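Long-range contacts in thiamine monophosphate kinase (Aquifex aeolicus, PDB 1VQV), which catalyses the ATP-dependent phosphorylation of thiamine monophosphate to thiamine diphosphate, the active form of vitamin B1, and works as a homodimer: residues 39-43 with 67-72; 80-86 with 114-120; 147-153 with 279-285; 197-203 with 266-272. All blocks are in the same frame, centred on the assembly; numbering follows the deposited sequence.

Contact 1. Residues 39-43 with 67-72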
# COMPACT_ATOMS: atom_id res chain seq x y z
N LEU B 39 1.83 13.60 2.64
CA LEU B 39 0.91 12.86 3.47
C LEU B 39 0.79 11.46 2.89
O LEU B 39 0.41 11.28 1.73
CB LEU B 39 -0.45 13.56 3.51
CG LEU B 39 -0.44 14.97 4.11
CD1 LEU B 39 -1.83 15.56 4.09
CD2 LEU B 39 0.10 14.92 5.54
N LEU B 40 1.17 10.48 3.69
CA LEU B 40 1.12 9.11 3.27
C LEU B 40 -0.10 8.45 3.90
O LEU B 40 -0.34 8.56 5.11
CB LEU B 40 2.39 8.39 3.69
CG LEU B 40 3.68 9.12 3.31
CD1 LEU B 40 4.87 8.31 3.79
CD2 LEU B 40 3.74 9.34 1.81
N THR B 41 -0.89 7.78 3.05
CA THR B 41 -2.09 7.10 3.49
C THR B 41 -2.31 5.76 2.78
O THR B 41 -1.85 5.55 1.65
CB THR B 41 -3.37 7.99 3.28
OG1 THR B 41 -4.50 7.37 3.92
CG2 THR B 41 -3.69 8.16 1.80
N THR B 42 -3.01 4.86 3.46
CA THR B 42 -3.38 3.55 2.92
C THR B 42 -4.77 3.18 3.44
O THR B 42 -5.16 3.56 4.54
CB THR B 42 -2.35 2.43 3.33
OG1 THR B 42 -2.83 1.17 2.85
CG2 THR B 42 -2.17 2.36 4.84
N ASP B 43 -5.54 2.46 2.62
CA ASP B 43 -6.86 1.99 3.00
C ASP B 43 -7.09 0.65 2.30
O ASP B 43 -6.39 0.32 1.33
CB ASP B 43 -7.95 2.99 2.59
CG ASP B 43 -8.19 3.02 1.09
OD1 ASP B 43 -7.18 3.09 0.35
OD2 ASP B 43 -9.37 2.98 0.65
N VAL B 67 -11.72 7.04 -0.63
CA VAL B 67 -11.46 6.90 0.80
C VAL B 67 -10.10 7.49 1.13
O VAL B 67 -9.97 8.24 2.10
CB VAL B 67 -11.51 5.42 1.24
CG1 VAL B 67 -11.19 5.31 2.72
CG2 VAL B 67 -12.89 4.85 0.98
N ASN B 68 -9.09 7.19 0.34
CA ASN B 68 -7.77 7.72 0.61
C ASN B 68 -7.69 9.23 0.47
O ASN B 68 -6.96 9.89 1.20
CB ASN B 68 -6.72 7.09 -0.30
CG ASN B 68 -6.24 5.79 0.23
OD1 ASN B 68 -6.14 5.62 1.44
ND2 ASN B 68 -5.94 4.86 -0.65
N VAL B 69 -8.45 9.77 -0.48
CA VAL B 69 -8.48 11.20 -0.72
C VAL B 69 -9.11 11.95 0.47
O VAL B 69 -8.68 13.04 0.82
CB VAL B 69 -9.25 11.53 -2.03
CG1 VAL B 69 -9.37 13.03 -2.21
CG2 VAL B 69 -8.55 10.91 -3.23
N SER B 70 -10.12 11.34 1.08
CA SER B 70 -10.82 11.94 2.21
C SER B 70 -9.95 12.12 3.44
O SER B 70 -10.27 12.95 4.30
CB SER B 70 -12.04 11.11 2.57
OG SER B 70 -13.08 11.32 1.63
N ASP B 71 -8.88 11.35 3.53
CA ASP B 71 -7.95 11.43 4.65
C ASP B 71 -6.92 12.51 4.38
O ASP B 71 -6.57 13.28 5.28
CB ASP B 71 -7.23 10.11 4.83
CG ASP B 71 -8.16 9.01 5.26
OD1 ASP B 71 -8.87 9.22 6.28
OD2 ASP B 71 -8.18 7.95 4.59
N VAL B 72 -6.43 12.55 3.14
CA VAL B 72 -5.47 13.56 2.72
C VAL B 72 -6.15 14.91 2.83
O VAL B 72 -5.57 15.88 3.30
CB VAL B 72 -5.05 13.37 1.24
CG1 VAL B 72 -4.16 14.53 0.81
CG2 VAL B 72 -4.32 12.05 1.05
O HOH W 1 -7.04 5.77 4.00
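Polar chemistry dominates the middle of this contact. Water 1 is hydrogen-bonded to N68 OD1 (2.7 Å), D71 OD2 (2.5 Å) and T41 OG1 (3.0 Å), so one solvent molecule joins strand 39-43 to helix 67-72. T41, T42, D43 and D71 are Mg2+ ligands of the active site; of these, T41 and D71 bind the water together with N68. The carboxylate of D43 reaches the first turn of the helical segment, D43 OD2 lying 3.3 Å from V67 CB. Apolar packing takes over at the other end, with T41 CG2 4.0 Å from V72 CG2 and L39 CD1 4.2 Å from V72 CG1. The axes approach to 8.1 Å at 146°; L39 lies nearest V72 and D43 nearest N68 (CA-CA 6.5 and 6.3 Å), and the two segments together bury 364 Å². L40 and T42 point away from the helix; L40 packs on W81 and T42 on F131, both of the second subunit, while backbone hydrogen bonds tie the strand to 127-136 and D71 touches D207 on strand 204-208.

Contact 2. Residues 80-86 with 114-120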
# COMPACT_ATOMS: atom_id res chain seq x y z
N LYS B 80 -1.92 13.52 -4.75
CA LYS B 80 -1.02 13.55 -5.89
C LYS B 80 -0.79 12.20 -6.58
O LYS B 80 -1.12 12.05 -7.76
CB LYS B 80 0.32 14.15 -5.48
CG LYS B 80 0.25 15.65 -5.12
CD LYS B 80 -0.03 16.52 -6.36
CE LYS B 80 1.14 16.47 -7.34
NZ LYS B 80 0.79 17.08 -8.66
N TRP B 81 -0.25 11.22 -5.86
CA TRP B 81 0.04 9.91 -6.48
C TRP B 81 -0.61 8.73 -5.77
O TRP B 81 -0.81 8.75 -4.56
CB TRP B 81 1.56 9.69 -6.55
CG TRP B 81 2.28 10.82 -7.18
CD1 TRP B 81 2.25 11.18 -8.50
CD2 TRP B 81 3.01 11.85 -6.50
NE1 TRP B 81 2.90 12.38 -8.68
CE2 TRP B 81 3.38 12.81 -7.46
CE3 TRP B 81 3.37 12.05 -5.15
CZ2 TRP B 81 4.09 13.96 -7.13
CZ3 TRP B 81 4.08 13.19 -4.82
CH2 TRP B 81 4.44 14.14 -5.81
N ALA B 82 -0.91 7.69 -6.54
CA ALA B 82 -1.54 6.51 -5.98
C ALA B 82 -0.99 5.19 -6.51
O ALA B 82 -0.66 5.06 -7.69
CB ALA B 82 -3.03 6.58 -6.23
N LEU B 83 -0.88 4.21 -5.61
CA LEU B 83 -0.42 2.86 -5.92
C LEU B 83 -1.57 1.91 -5.58
O LEU B 83 -2.02 1.85 -4.42
CB LEU B 83 0.81 2.47 -5.08
CG LEU B 83 2.17 3.08 -5.37
CD1 LEU B 83 3.20 2.45 -4.46
CD2 LEU B 83 2.55 2.82 -6.81
N ILE B 84 -2.05 1.16 -6.57
CA ILE B 84 -3.15 0.25 -6.33
C ILE B 84 -2.76 -1.21 -6.47
O ILE B 84 -2.38 -1.67 -7.54
CB ILE B 84 -4.33 0.55 -7.27
CG1 ILE B 84 -4.85 1.95 -6.98
CG2 ILE B 84 -5.41 -0.51 -7.10
CD1 ILE B 84 -6.06 2.34 -7.77
N SER B 85 -2.89 -1.92 -5.36
CA SER B 85 -2.55 -3.33 -5.28
C SER B 85 -3.84 -4.17 -5.27
O SER B 85 -4.73 -3.96 -4.45
CB SER B 85 -1.72 -3.57 -4.02
OG SER B 85 -1.19 -4.87 -3.96
N LEU B 86 -3.93 -5.13 -6.19
CA LEU B 86 -5.12 -5.97 -6.26
C LEU B 86 -4.88 -7.45 -6.02
O LEU B 86 -3.97 -8.04 -6.60
CB LEU B 86 -5.81 -5.79 -7.61
CG LEU B 86 -6.47 -4.45 -7.91
CD1 LEU B 86 -7.17 -4.55 -9.24
CD2 LEU B 86 -7.47 -4.08 -6.81
N GLU B 114 -3.17 10.73 -9.51
CA GLU B 114 -2.96 9.71 -10.52
C GLU B 114 -2.37 8.44 -10.00
O GLU B 114 -1.65 8.42 -9.00
CB GLU B 114 -2.04 10.26 -11.59
CG GLU B 114 -0.74 10.74 -11.00
CD GLU B 114 0.30 10.96 -12.06
OE1 GLU B 114 1.39 11.50 -11.73
OE2 GLU B 114 0.03 10.59 -13.23
N VAL B 115 -2.65 7.36 -10.72
CA VAL B 115 -2.11 6.07 -10.36
C VAL B 115 -0.77 5.97 -11.08
O VAL B 115 -0.66 6.29 -12.26
CB VAL B 115 -3.09 4.95 -10.75
CG1 VAL B 115 -2.34 3.70 -11.11
CG2 VAL B 115 -4.02 4.66 -9.57
N VAL B 116 0.26 5.58 -10.35
CA VAL B 116 1.60 5.46 -10.92
C VAL B 116 2.07 4.00 -10.95
O VAL B 116 3.00 3.66 -11.69
CB VAL B 116 2.63 6.26 -10.10
CG1 VAL B 116 2.32 7.73 -10.16
CG2 VAL B 116 2.65 5.76 -8.65
N GLY B 117 1.44 3.16 -10.14
CA GLY B 117 1.83 1.77 -10.11
C GLY B 117 0.98 0.88 -9.22
O GLY B 117 -0.02 1.33 -8.65
N GLY B 118 1.42 -0.37 -9.11
CA GLY B 118 0.75 -1.39 -8.31
C GLY B 118 1.05 -2.77 -8.90
O GLY B 118 1.68 -2.86 -9.97
N ASN B 119 0.61 -3.82 -8.23
CA ASN B 119 0.84 -5.17 -8.73
C ASN B 119 -0.40 -6.01 -8.51
O ASN B 119 -1.32 -5.60 -7.80
CB ASN B 119 2.01 -5.87 -8.00
CG ASN B 119 1.68 -6.22 -6.55
OD1 ASN B 119 0.57 -6.71 -6.24
ND2 ASN B 119 2.64 -5.99 -5.66
N ILE B 120 -0.41 -7.20 -9.10
CA ILE B 120 -1.55 -8.07 -8.94
C ILE B 120 -1.09 -9.41 -8.39
O ILE B 120 0.01 -9.86 -8.65
CB ILE B 120 -2.29 -8.19 -10.26
CG1 ILE B 120 -2.73 -6.79 -10.70
CG2 ILE B 120 -3.50 -9.08 -10.10
CD1 ILE B 120 -3.57 -6.77 -11.95
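A right-handed beta-alpha-beta crossover, strand 77-88, helix 94-111 and strand 114-122, brings these parallel segments together, and the loop that interrupts its second strand carries G118 and N119 of the ATP site; N119 is also a Mg2+ ligand. Five backbone hydrogen bonds define the pairing: E114 N to K80 O (3.0 Å), A82 N to E114 O (2.7 Å), V116 N to A82 O (2.9 Å), I84 N to G117 O (2.9 Å) and L86 N to N119 O (3.1 Å). A82 pairs with V115 but L83 with G117, a one-residue shift that marks a beta bulge at V116. There V116 meets L83 (CG2 to CD2, 3.5 Å) and W81 (CG1 to CD1, 3.8 Å). On the face of A82 and L86, I84 CD1 packs 3.6 Å from V115 CG2. G118 CA approaches I84 O at 3.2 Å, where a CB would clash with that oxygen. S85 OG donates a weak 3.4 Å hydrogen bond to N119 OD1. Helix 94-111 covers I84 and L86, while L83 and V116 meet T41 and T28 of the second subunit; strand 114-122 is the outermost of the four within this chain in the N-terminal sheet of the PurM-like fold.

Contact 3. Residues 147-153 with 279-285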
# COMPACT_ATOMS: atom_id res chain seq x y z
N LEU B 147 -9.42 26.40 22.83
CA LEU B 147 -10.53 26.86 23.66
C LEU B 147 -11.20 28.00 22.92
O LEU B 147 -10.53 28.87 22.35
CB LEU B 147 -10.05 27.35 25.04
CG LEU B 147 -9.25 26.40 25.94
CD1 LEU B 147 -9.40 26.86 27.38
CD2 LEU B 147 -9.75 24.96 25.80
N GLY B 148 -12.53 27.97 22.91
CA GLY B 148 -13.28 28.99 22.21
C GLY B 148 -13.70 28.51 20.82
O GLY B 148 -14.68 29.01 20.28
N ASP B 149 -12.97 27.55 20.25
CA ASP B 149 -13.31 27.03 18.92
C ASP B 149 -14.71 26.45 18.81
O ASP B 149 -15.18 25.77 19.73
CB ASP B 149 -12.35 25.90 18.48
CG ASP B 149 -11.06 26.41 17.85
OD1 ASP B 149 -11.03 27.55 17.34
OD2 ASP B 149 -10.07 25.65 17.85
N SER B 150 -15.38 26.72 17.70
CA SER B 150 -16.69 26.12 17.48
C SER B 150 -16.37 24.77 16.81
O SER B 150 -15.24 24.54 16.36
CB SER B 150 -17.56 26.98 16.56
OG SER B 150 -18.17 28.04 17.29
N VAL B 151 -17.34 23.86 16.77
CA VAL B 151 -17.08 22.56 16.14
C VAL B 151 -18.00 22.38 14.93
O VAL B 151 -19.22 22.40 15.06
CB VAL B 151 -17.28 21.40 17.16
CG1 VAL B 151 -16.82 20.08 16.54
CG2 VAL B 151 -16.48 21.69 18.43
N PHE B 152 -17.40 22.24 13.76
CA PHE B 152 -18.16 22.07 12.52
C PHE B 152 -17.98 20.70 11.89
O PHE B 152 -17.01 19.99 12.19
CB PHE B 152 -17.75 23.09 11.45
CG PHE B 152 -17.79 24.51 11.91
CD1 PHE B 152 -16.75 25.04 12.68
CD2 PHE B 152 -18.85 25.33 11.55
CE1 PHE B 152 -16.77 26.38 13.09
CE2 PHE B 152 -18.89 26.66 11.95
CZ PHE B 152 -17.85 27.19 12.73
N VAL B 153 -18.93 20.34 11.03
CA VAL B 153 -18.89 19.11 10.25
C VAL B 153 -19.41 19.49 8.87
O VAL B 153 -20.24 20.39 8.74
CB VAL B 153 -19.78 17.94 10.81
CG1 VAL B 153 -19.32 17.55 12.19
CG2 VAL B 153 -21.26 18.33 10.79
N MSE B 279 -21.11 24.03 5.51
CA MSE B 279 -20.55 23.91 6.85
C MSE B 279 -21.66 24.02 7.92
O MSE B 279 -22.60 24.80 7.77
CB MSE B 279 -19.56 25.05 6.99
CG MSE B 279 -18.55 24.96 8.07
SE MSE B 279 -17.43 26.51 7.84
CE MSE B 279 -17.12 26.45 5.91
N THR B 280 -21.57 23.23 8.99
CA THR B 280 -22.58 23.27 10.06
C THR B 280 -21.94 23.18 11.45
O THR B 280 -21.26 22.19 11.77
CB THR B 280 -23.57 22.10 9.94
OG1 THR B 280 -24.20 22.14 8.65
CG2 THR B 280 -24.64 22.20 11.02
N GLU B 281 -22.15 24.19 12.28
CA GLU B 281 -21.60 24.18 13.62
C GLU B 281 -22.48 23.29 14.50
O GLU B 281 -23.69 23.44 14.54
CB GLU B 281 -21.55 25.59 14.20
CG GLU B 281 -20.90 25.62 15.57
CD GLU B 281 -21.37 26.78 16.40
OE1 GLU B 281 -21.06 27.94 16.05
OE2 GLU B 281 -22.07 26.51 17.42
N ILE B 282 -21.86 22.36 15.22
CA ILE B 282 -22.64 21.45 16.04
C ILE B 282 -22.36 21.55 17.53
O ILE B 282 -23.12 21.02 18.35
CB ILE B 282 -22.41 20.00 15.58
CG1 ILE B 282 -20.94 19.62 15.77
CG2 ILE B 282 -22.79 19.85 14.12
CD1 ILE B 282 -20.70 18.14 15.74
N GLY B 283 -21.29 22.22 17.90
CA GLY B 283 -20.97 22.34 19.31
C GLY B 283 -19.83 23.28 19.58
O GLY B 283 -19.44 24.05 18.69
N ARG B 284 -19.27 23.21 20.78
CA ARG B 284 -18.16 24.09 21.16
C ARG B 284 -17.02 23.38 21.88
O ARG B 284 -17.21 22.31 22.48
CB ARG B 284 -18.67 25.23 22.05
CG ARG B 284 -20.05 25.77 21.65
CD ARG B 284 -20.36 27.13 22.27
NE ARG B 284 -20.11 27.18 23.71
CZ ARG B 284 -20.47 28.19 24.51
NH1 ARG B 284 -21.11 29.24 24.01
NH2 ARG B 284 -20.17 28.15 25.82
N VAL B 285 -15.83 23.97 21.80
CA VAL B 285 -14.65 23.43 22.46
C VAL B 285 -14.46 24.28 23.73
O VAL B 285 -14.48 25.52 23.68
CB VAL B 285 -13.39 23.54 21.56
CG1 VAL B 285 -12.16 23.21 22.35
CG2 VAL B 285 -13.51 22.59 20.40
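Strands 150-153 and 280-285 run antiparallel, their axes 4.4 Å apart at 147°, as central neighbours in the mixed sheet of the C-terminal half. A classic beta bulge interrupts the ladder: I282 and G283 both face V151, with I282 N to V151 O at 2.6 Å and V151 N to G283 O at 2.9 Å. Beyond it, V153 and T280 exchange two N-to-O bonds, each 3.1 Å; at the other end V285 N reaches D149 O (2.8 Å) and G148 N reaches V285 O (3.2 Å). V151 and V153 lie on one face, where V151 CG2 meets V285 CG2 (3.7 Å) and V153 CG1 meets I282 CD1 (3.9 Å). S150 and F152 point to the other. S150 OG gives E281 OE1 a weak 3.1 Å hydrogen bond; E281 OE2 salt-bridges K233. The F152 ring has E281 CG over one face; over the opposite face lies selenomethionine M279 in a Met-aromatic contact, its SE 4.5 Å from the ring centroid and 26° off the normal.

Contact 4. Residues 197-203 with 266-272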
# COMPACT_ATOMS: atom_id res chain seq x y z
N HIS B 197 -10.24 25.84 2.73
CA HIS B 197 -10.76 26.25 4.02
C HIS B 197 -10.02 25.60 5.17
O HIS B 197 -9.68 26.26 6.14
CB HIS B 197 -12.25 25.93 4.14
CG HIS B 197 -12.86 26.46 5.40
ND1 HIS B 197 -13.20 27.79 5.56
CD2 HIS B 197 -13.10 25.86 6.59
CE1 HIS B 197 -13.63 27.98 6.80
NE2 HIS B 197 -13.58 26.83 7.44
N ILE B 198 -9.79 24.29 5.07
CA ILE B 198 -9.11 23.56 6.15
C ILE B 198 -7.62 23.88 6.27
O ILE B 198 -7.09 23.96 7.39
CB ILE B 198 -9.28 22.05 5.96
CG1 ILE B 198 -10.77 21.69 5.98
CG2 ILE B 198 -8.52 21.31 7.04
CD1 ILE B 198 -11.47 21.98 7.29
N GLN B 199 -6.96 24.04 5.13
CA GLN B 199 -5.53 24.35 5.07
C GLN B 199 -5.32 25.81 5.43
O GLN B 199 -4.22 26.34 5.26
CB GLN B 199 -4.96 24.11 3.64
CG GLN B 199 -5.20 25.26 2.62
CD GLN B 199 -4.56 25.05 1.21
OE1 GLN B 199 -4.84 24.07 0.51
NE2 GLN B 199 -3.72 25.99 0.80
N LYS B 200 -6.35 26.46 5.95
CA LYS B 200 -6.26 27.88 6.27
C LYS B 200 -6.95 28.34 7.53
O LYS B 200 -6.56 29.34 8.12
CB LYS B 200 -6.81 28.68 5.09
CG LYS B 200 -6.96 30.18 5.31
CD LYS B 200 -5.75 30.96 4.83
CE LYS B 200 -6.11 32.42 4.63
NZ LYS B 200 -7.31 32.52 3.76
N TYR B 201 -7.97 27.61 7.96
CA TYR B 201 -8.70 28.03 9.15
C TYR B 201 -8.89 26.99 10.23
O TYR B 201 -9.22 27.33 11.36
CB TYR B 201 -10.07 28.58 8.73
CG TYR B 201 -10.00 29.94 8.09
CD1 TYR B 201 -10.34 30.13 6.75
CD2 TYR B 201 -9.55 31.05 8.82
CE1 TYR B 201 -10.22 31.38 6.16
CE2 TYR B 201 -9.43 32.29 8.24
CZ TYR B 201 -9.76 32.46 6.92
OH TYR B 201 -9.60 33.68 6.34
N ALA B 202 -8.68 25.73 9.90
CA ALA B 202 -8.87 24.70 10.91
C ALA B 202 -7.70 24.58 11.87
O ALA B 202 -6.55 24.57 11.45
CB ALA B 202 -9.14 23.36 10.25
N ASN B 203 -8.00 24.52 13.17
CA ASN B 203 -6.98 24.34 14.19
C ASN B 203 -6.94 22.86 14.45
O ASN B 203 -5.90 22.31 14.78
CB ASN B 203 -7.33 25.03 15.49
CG ASN B 203 -7.54 26.49 15.34
OD1 ASN B 203 -6.75 27.19 14.70
ND2 ASN B 203 -8.62 26.99 15.92
N PHE B 266 -13.94 19.44 11.96
CA PHE B 266 -12.88 20.40 12.20
C PHE B 266 -13.26 21.44 13.23
O PHE B 266 -14.40 21.51 13.64
CB PHE B 266 -12.48 21.08 10.87
CG PHE B 266 -13.63 21.75 10.13
CD1 PHE B 266 -13.68 23.14 9.99
CD2 PHE B 266 -14.65 21.00 9.54
CE1 PHE B 266 -14.72 23.77 9.28
CE2 PHE B 266 -15.69 21.62 8.83
CZ PHE B 266 -15.72 23.01 8.71
N THR B 267 -12.29 22.25 13.66
CA THR B 267 -12.58 23.29 14.64
C THR B 267 -11.83 24.57 14.34
O THR B 267 -10.69 24.55 13.87
CB THR B 267 -12.22 22.90 16.08
OG1 THR B 267 -10.81 23.01 16.26
CG2 THR B 267 -12.67 21.51 16.39
N HIS B 268 -12.50 25.68 14.64
CA HIS B 268 -11.95 27.02 14.49
C HIS B 268 -12.95 28.07 14.99
O HIS B 268 -14.12 27.76 15.21
CB HIS B 268 -11.52 27.28 13.03
CG HIS B 268 -12.63 27.24 12.02
ND1 HIS B 268 -13.80 27.95 12.16
CD2 HIS B 268 -12.68 26.67 10.79
CE1 HIS B 268 -14.52 27.83 11.06
NE2 HIS B 268 -13.87 27.07 10.21
N PRO B 269 -12.48 29.31 15.22
CA PRO B 269 -13.41 30.35 15.70
C PRO B 269 -14.63 30.53 14.78
O PRO B 269 -14.53 30.44 13.56
CB PRO B 269 -12.51 31.60 15.79
CG PRO B 269 -11.37 31.31 14.86
CD PRO B 269 -11.11 29.84 15.08
N LYS B 270 -15.79 30.79 15.40
CA LYS B 270 -17.04 30.94 14.66
C LYS B 270 -17.01 31.99 13.56
O LYS B 270 -17.68 31.87 12.54
CB LYS B 270 -18.18 31.26 15.62
CG LYS B 270 -19.48 31.55 14.93
CD LYS B 270 -20.62 31.59 15.93
CE LYS B 270 -21.97 31.68 15.21
NZ LYS B 270 -23.06 31.32 16.15
N GLU B 271 -16.23 33.04 13.80
CA GLU B 271 -16.08 34.13 12.85
C GLU B 271 -15.69 33.65 11.44
O GLU B 271 -16.00 34.31 10.44
CB GLU B 271 -15.04 35.13 13.40
CG GLU B 271 -14.27 34.66 14.68
CD GLU B 271 -12.82 35.22 14.76
OE1 GLU B 271 -12.10 35.12 13.73
OE2 GLU B 271 -12.38 35.73 15.83
N ARG B 272 -15.06 32.49 11.33
CA ARG B 272 -14.61 32.02 10.02
C ARG B 272 -15.46 31.07 9.16
O ARG B 272 -14.92 30.15 8.54
CB ARG B 272 -13.20 31.43 10.16
CG ARG B 272 -12.11 32.47 10.11
CD ARG B 272 -11.50 32.78 11.48
NE ARG B 272 -10.28 33.56 11.29
CZ ARG B 272 -9.12 33.34 11.92
NH1 ARG B 272 -9.02 32.34 12.80
NH2 ARG B 272 -8.05 34.09 11.63
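Two hydrogen bonds join segment 197-203 to segment 266-272. The first links two imidazoles: H197 NE2 and H268 NE2 lie 2.8 Å apart, with an N-H...acceptor angle of 155°, and either could be the donor. H268 is engaged at both ring nitrogens, because its ND1 donates to P269 O (2.9 Å). The second is from backbone to backbone, N203 N to T267 O at 2.8 Å with an N-H...acceptor angle of 174°, placed where the chain leaves the helix to enter strand 204-208 beside 263-268. The side chains of N203 and T267 find a common acceptor elsewhere: N203 ND2 and T267 OG1 both hydrogen-bond to D149 OD2. A202 O in turn accepts from R138 NH2. Beside the histidine pair the contact is apolar. I198 CD1 sits over the F266 ring, 3.9 Å from its centroid, as a CH-pi contact, and A202 CB lies 4.1 Å from F266 CB. At the more exposed margin R272 NE and E271 OE1 form a 3.4 Å ion pair by charge alone. Between the histidines one ring must give the proton and the other accept it, so at least one of the two NE2 atoms is unprotonated, and the pair cannot be two fully protonated imidazoles.

Contacts 1 and 2 reach the same four-stranded N-terminal sheet and both touch the second subunit; contacts 3 and 4 share the seven-stranded sheet, where strands 150-153 and 263-268 are neighbours, and no other chain touches them. Contacts 1 and 4 are buried helix-strand meetings, one joined through water among Mg2+ ligands, the other through paired histidines. Contacts 2 and 3 are partly buried strand pairs, parallel and antiparallel respectively, each with a bulge; their centres are about 37 Å apart, on opposite sides of the chain's centre. Contacts 3 and 4, with centres about 9 Å apart, meet directly through a probable backbone hydrogen bond from S150 N to H268 O (3.0 Å).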